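Local coordinates for glycoside Hydrolase (Bacteroides uniformis, PDB 5T9X), which probably hydrolyses glycosidic bonds of agarose or related red-algal galactans as a family GH16 enzyme of an intestinal agarose-degrading pathway, at residues V158-K169 with D250-P261. Sequence-based numbering, arbitrary orientation.
Sequences VVYPVYVEAYAK and DFHRVGVYWKDP
Trp258 lies with one face of its indole against the backbone and CB of Tyr160. Tyr160 CB sits over the five-membered ring, 3.6 Å from its centroid and 9° off the normal. Beside it, Val159 CA approaches Trp258 CZ3 at 3.6 Å. Val162 CG1 meets Trp258 CE3 obliquely, and the indole NE1 donates to Leu293 O. The Tyr160 phenol continues outward, where Pro261 CD packs over one ring face. With chi1 at 76°, CG of Tyr160 lies between its own N and carbonyl carbon, which turns the ring toward Asp260 and Pro261. A cis peptide then leads into Pro161.

From here strands 162-169 and 252-260 run antiparallel, joined by eight backbone hydrogen bonds from Val162-Trp258 to Ala168-His252. They are neighbours in one sheet of the beta-sandwich (jelly roll) expected of GH16 enzymes. Val164, Val254, Val256 and Trp258 point inward onto strand 188-195 of the second sheet. Strand 329-341 flanks strand 162-169 on its other edge.

The opposite face carries Tyr163, Glu165, Tyr167 and Arg253. Gly255 has no side chain here, and the Tyr163 hydroxyl reaches to 4.0 Å from Gly255 CA. Glu165 OE2 lies in the plane of the Tyr163 ring at its edge; its modelled contact with the hydroxyl is doubtfully short. Glu165 OE1 forms a salt bridge with Arg335 and lies 3.5 Å from Arg253 CD. The carboxylate and the Arg253 guanidinium stand nearly perpendicular, without a salt bridge.

Phe251 CB lies over one face of the Tyr167 ring, 3.6 Å from Tyr167 CZ, while Arg253 N is at that ring's edge. Tyr167 also stacks with Trp333, and its side chain is about 7 Å from the bound sodium ion. Lys169 CB is centred over the Phe251 ring, 3.7 Å from the centroid. The lysine chain crosses the ring at about a right angle, then bends at its last torsion, and NZ bonds to Arg248 O.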
loop_
_atom_site.group_PDB
_atom_site.type_symbol
_atom_site.label_atom_id
_atom_site.label_comp_id
_atom_site.label_asym_id
_atom_site.label_seq_id
_atom_site.Cartn_x
_atom_site.Cartn_y
_atom_site.Cartn_z
ATOM N N VAL A 158 2.565 -14.279 -1.742
ATOM C CA VAL A 158 2.272 -14.722 -0.395
ATOM C C VAL A 158 0.848 -15.226 -0.353
ATOM O O VAL A 158 0.029 -14.883 -1.210
ATOM C CB VAL A 158 2.517 -13.628 0.664
ATOM C CG1 VAL A 158 3.958 -13.173 0.584
ATOM C CG2 VAL A 158 1.602 -12.430 0.510
ATOM N N VAL A 159 0.580 -16.073 0.626
ATOM C CA VAL A 159 -0.738 -16.576 0.877
ATOM C C VAL A 159 -0.837 -16.857 2.346
ATOM O O VAL A 159 0.179 -17.045 3.006
ATOM C CB VAL A 159 -1.031 -17.851 0.044
ATOM C CG1 VAL A 159 -0.278 -19.083 0.573
ATOM C CG2 VAL A 159 -2.544 -18.122 0.002
ATOM N N TYR A 160 -2.057 -16.893 2.852
ATOM C CA TYR A 160 -2.310 -17.159 4.261
ATOM C C TYR A 160 -1.726 -18.530 4.659
ATOM O O TYR A 160 -1.682 -19.405 3.800
ATOM C CB TYR A 160 -3.831 -17.118 4.545
ATOM C CG TYR A 160 -4.609 -18.347 4.078
ATOM C CD1 TYR A 160 -4.728 -19.463 4.903
ATOM C CD2 TYR A 160 -5.198 -18.403 2.828
ATOM C CE1 TYR A 160 -5.401 -20.593 4.490
ATOM C CE2 TYR A 160 -5.890 -19.533 2.415
ATOM C CZ TYR A 160 -5.960 -20.628 3.245
ATOM O OH TYR A 160 -6.629 -21.745 2.887
ATOM N N PRO A 161 -1.284 -18.729 5.914
ATOM C CA PRO A 161 -1.162 -17.686 6.957
ATOM C C PRO A 161 0.139 -16.884 6.777
ATOM O O PRO A 161 1.175 -17.467 6.438
ATOM C CB PRO A 161 -1.164 -18.460 8.279
ATOM C CG PRO A 161 -1.205 -19.889 7.942
ATOM C CD PRO A 161 -1.002 -20.065 6.455
ATOM N N VAL A 162 0.085 -15.561 6.919
ATOM C CA VAL A 162 1.248 -14.735 6.627
ATOM C C VAL A 162 1.090 -13.395 7.333
ATOM O O VAL A 162 -0.034 -12.913 7.492
ATOM C CB VAL A 162 1.509 -14.596 5.110
ATOM C CG1 VAL A 162 0.349 -13.936 4.387
ATOM C CG2 VAL A 162 2.787 -13.833 4.831
ATOM N N TYR A 163 2.218 -12.857 7.827
ATOM C CA TYR A 163 2.249 -11.535 8.443
ATOM C C TYR A 163 3.121 -10.687 7.581
ATOM O O TYR A 163 4.249 -11.066 7.333
ATOM C CB TYR A 163 2.789 -11.592 9.859
ATOM C CG TYR A 163 2.810 -10.242 10.509
ATOM C CD1 TYR A 163 1.623 -9.576 10.804
ATOM C CD2 TYR A 163 4.008 -9.610 10.829
ATOM C CE1 TYR A 163 1.624 -8.317 11.388
ATOM C CE2 TYR A 163 4.012 -8.344 11.416
ATOM C CZ TYR A 163 2.816 -7.712 11.683
ATOM O OH TYR A 163 2.802 -6.476 12.270
ATOM N N VAL A 164 2.582 -9.580 7.068
ATOM C CA VAL A 164 3.352 -8.662 6.188
ATOM C C VAL A 164 3.336 -7.302 6.853
ATOM O O VAL A 164 2.252 -6.811 7.198
ATOM C CB VAL A 164 2.727 -8.543 4.794
ATOM C CG1 VAL A 164 3.557 -7.620 3.898
ATOM C CG2 VAL A 164 2.542 -9.920 4.152
ATOM N N GLU A 165 4.517 -6.715 7.076
ATOM C CA GLU A 165 4.641 -5.453 7.828
ATOM C C GLU A 165 5.572 -4.542 7.078
ATOM O O GLU A 165 6.652 -4.971 6.735
ATOM C CB GLU A 165 5.163 -5.696 9.258
ATOM C CG GLU A 165 4.932 -4.564 10.261
ATOM C CD GLU A 165 5.464 -4.870 11.678
ATOM O OE1 GLU A 165 6.707 -4.941 11.814
ATOM O OE2 GLU A 165 4.693 -5.002 12.669
ATOM N N ALA A 166 5.161 -3.299 6.816
ATOM C CA ALA A 166 6.077 -2.294 6.296
ATOM C C ALA A 166 6.379 -1.255 7.359
ATOM O O ALA A 166 5.586 -1.030 8.253
ATOM C CB ALA A 166 5.521 -1.635 5.055
ATOM N N TYR A 167 7.580 -0.690 7.264
ATOM C CA TYR A 167 8.028 0.442 8.066
ATOM C C TYR A 167 8.228 1.570 7.053
ATOM O O TYR A 167 9.123 1.499 6.174
ATOM C CB TYR A 167 9.352 0.107 8.767
ATOM C CG TYR A 167 9.779 1.042 9.876
ATOM C CD1 TYR A 167 8.885 1.408 10.869
ATOM C CD2 TYR A 167 11.100 1.486 9.987
ATOM C CE1 TYR A 167 9.266 2.219 11.919
ATOM C CE2 TYR A 167 11.496 2.316 11.036
ATOM C CZ TYR A 167 10.568 2.668 12.009
ATOM O OH TYR A 167 10.868 3.485 13.076
ATOM N N ALA A 168 7.360 2.573 7.144
ATOM C CA ALA A 168 7.189 3.510 6.055
ATOM C C ALA A 168 6.860 4.898 6.538
ATOM O O ALA A 168 6.231 5.096 7.596
ATOM C CB ALA A 168 6.072 3.023 5.175
ATOM N N LYS A 169 7.247 5.856 5.722
ATOM C CA LYS A 169 6.957 7.249 5.975
ATOM C C LYS A 169 6.076 7.770 4.847
ATOM O O LYS A 169 6.540 8.006 3.726
ATOM C CB LYS A 169 8.254 8.041 6.072
ATOM C CG LYS A 169 8.081 9.489 6.460
ATOM C CD LYS A 169 9.456 10.078 6.737
ATOM C CE LYS A 169 9.423 11.303 7.622
ATOM N NZ LYS A 169 8.823 12.416 6.848
ATOM N N ASP A 250 6.603 10.730 10.590
ATOM C CA ASP A 250 7.634 9.779 10.912
ATOM C C ASP A 250 7.429 8.433 10.205
ATOM O O ASP A 250 6.433 8.250 9.498
ATOM C CB ASP A 250 7.682 9.593 12.431
ATOM C CG ASP A 250 9.108 9.502 12.964
ATOM O OD1 ASP A 250 9.964 8.754 12.384
ATOM O OD2 ASP A 250 9.364 10.202 13.970
ATOM N N PHE A 251 8.408 7.534 10.381
ATOM C CA PHE A 251 8.284 6.122 10.034
ATOM C C PHE A 251 7.353 5.426 11.023
ATOM O O PHE A 251 7.382 5.705 12.218
ATOM C CB PHE A 251 9.653 5.430 9.958
ATOM C CG PHE A 251 10.451 5.836 8.754
ATOM C CD1 PHE A 251 10.333 5.133 7.553
ATOM C CD2 PHE A 251 11.268 6.972 8.793
ATOM C CE1 PHE A 251 11.046 5.517 6.416
ATOM C CE2 PHE A 251 11.976 7.384 7.665
ATOM C CZ PHE A 251 11.876 6.642 6.470
ATOM N N HIS A 252 6.457 4.587 10.493
ATOM C CA HIS A 252 5.552 3.764 11.319
ATOM C C HIS A 252 5.495 2.361 10.745
ATOM O O HIS A 252 5.610 2.181 9.529
ATOM C CB HIS A 252 4.148 4.368 11.378
ATOM C CG HIS A 252 4.081 5.627 12.155
ATOM N ND1 HIS A 252 3.866 5.650 13.518
ATOM C CD2 HIS A 252 4.214 6.919 11.772
ATOM C CE1 HIS A 252 3.855 6.900 13.944
ATOM N NE2 HIS A 252 4.064 7.690 12.904
ATOM N N ARG A 253 5.355 1.386 11.634
ATOM C CA ARG A 253 5.048 0.033 11.253
ATOM C C ARG A 253 3.538 -0.111 11.044
ATOM O O ARG A 253 2.756 0.209 11.929
ATOM C CB ARG A 253 5.463 -0.935 12.347
ATOM C CG ARG A 253 6.959 -1.187 12.511
ATOM C CD ARG A 253 7.136 -2.034 13.767
ATOM N NE ARG A 253 6.944 -1.203 14.943
ATOM C CZ ARG A 253 6.573 -1.609 16.153
ATOM N NH1 ARG A 253 6.286 -2.868 16.416
ATOM N NH2 ARG A 253 6.481 -0.702 17.118
ATOM N N VAL A 254 3.139 -0.596 9.877
ATOM C CA VAL A 254 1.790 -1.077 9.640
ATOM C C VAL A 254 1.878 -2.457 9.009
ATOM O O VAL A 254 2.546 -2.636 7.996
ATOM C CB VAL A 254 1.014 -0.186 8.662
ATOM C CG1 VAL A 254 -0.470 -0.585 8.661
ATOM C CG2 VAL A 254 1.227 1.278 9.010
ATOM N N GLY A 255 1.198 -3.428 9.603
ATOM C CA GLY A 255 1.140 -4.780 9.053
ATOM C C GLY A 255 -0.229 -5.432 9.148
ATOM O O GLY A 255 -1.133 -4.935 9.844
ATOM N N VAL A 256 -0.362 -6.560 8.444
ATOM C CA VAL A 256 -1.555 -7.363 8.511
ATOM C C VAL A 256 -1.182 -8.822 8.728
ATOM O O VAL A 256 -0.230 -9.334 8.130
ATOM C CB VAL A 256 -2.484 -7.173 7.266
ATOM C CG1 VAL A 256 -1.844 -7.675 5.987
ATOM C CG2 VAL A 256 -3.800 -7.872 7.480
ATOM N N TYR A 257 -1.928 -9.458 9.624
ATOM C CA TYR A 257 -1.933 -10.881 9.748
ATOM C C TYR A 257 -3.128 -11.395 8.942
ATOM O O TYR A 257 -4.286 -11.256 9.349
ATOM C CB TYR A 257 -2.025 -11.290 11.216
ATOM C CG TYR A 257 -1.902 -12.775 11.511
ATOM C CD1 TYR A 257 -1.364 -13.664 10.594
ATOM C CD2 TYR A 257 -2.266 -13.267 12.740
ATOM C CE1 TYR A 257 -1.252 -15.012 10.880
ATOM C CE2 TYR A 257 -2.154 -14.623 13.037
ATOM C CZ TYR A 257 -1.640 -15.480 12.099
ATOM O OH TYR A 257 -1.508 -16.826 12.344
ATOM N N TRP A 258 -2.803 -11.917 7.767
ATOM C CA TRP A 258 -3.727 -12.635 6.936
ATOM C C TRP A 258 -3.713 -14.054 7.459
ATOM O O TRP A 258 -2.879 -14.871 7.064
ATOM C CB TRP A 258 -3.245 -12.567 5.477
ATOM C CG TRP A 258 -4.095 -13.253 4.491
ATOM C CD1 TRP A 258 -5.349 -13.761 4.680
ATOM C CD2 TRP A 258 -3.784 -13.465 3.129
ATOM N NE1 TRP A 258 -5.806 -14.318 3.523
ATOM C CE2 TRP A 258 -4.871 -14.134 2.549
ATOM C CE3 TRP A 258 -2.686 -13.151 2.333
ATOM C CZ2 TRP A 258 -4.880 -14.518 1.237
ATOM C CZ3 TRP A 258 -2.691 -13.521 1.026
ATOM C CH2 TRP A 258 -3.776 -14.197 0.484
ATOM N N LYS A 259 -4.653 -14.360 8.332
ATOM C CA LYS A 259 -4.610 -15.600 9.080
ATOM C C LYS A 259 -5.265 -16.776 8.328
ATOM O O LYS A 259 -4.739 -17.874 8.298
ATOM C CB LYS A 259 -5.252 -15.354 10.449
ATOM C CG LYS A 259 -5.259 -16.551 11.347
ATOM C CD LYS A 259 -5.711 -16.182 12.752
ATOM C CE LYS A 259 -5.958 -17.483 13.517
ATOM N NZ LYS A 259 -6.205 -17.220 14.953
ATOM N N ASP A 260 -6.438 -16.549 7.768
ATOM C CA ASP A 260 -7.126 -17.528 6.933
ATOM C C ASP A 260 -8.069 -16.743 5.999
ATOM O O ASP A 260 -8.064 -15.522 6.043
ATOM C CB ASP A 260 -7.802 -18.587 7.810
ATOM C CG ASP A 260 -8.892 -18.027 8.664
ATOM O OD1 ASP A 260 -9.750 -17.286 8.148
ATOM O OD2 ASP A 260 -8.916 -18.350 9.872
ATOM N N PRO A 261 -8.867 -17.415 5.149
ATOM C CA PRO A 261 -9.663 -16.597 4.208
ATOM C C PRO A 261 -10.776 -15.721 4.788
ATOM O O PRO A 261 -11.312 -14.891 4.056
ATOM C CB PRO A 261 -10.254 -17.638 3.246
ATOM C CG PRO A 261 -9.336 -18.818 3.351
ATOM C CD PRO A 261 -8.956 -18.849 4.805
#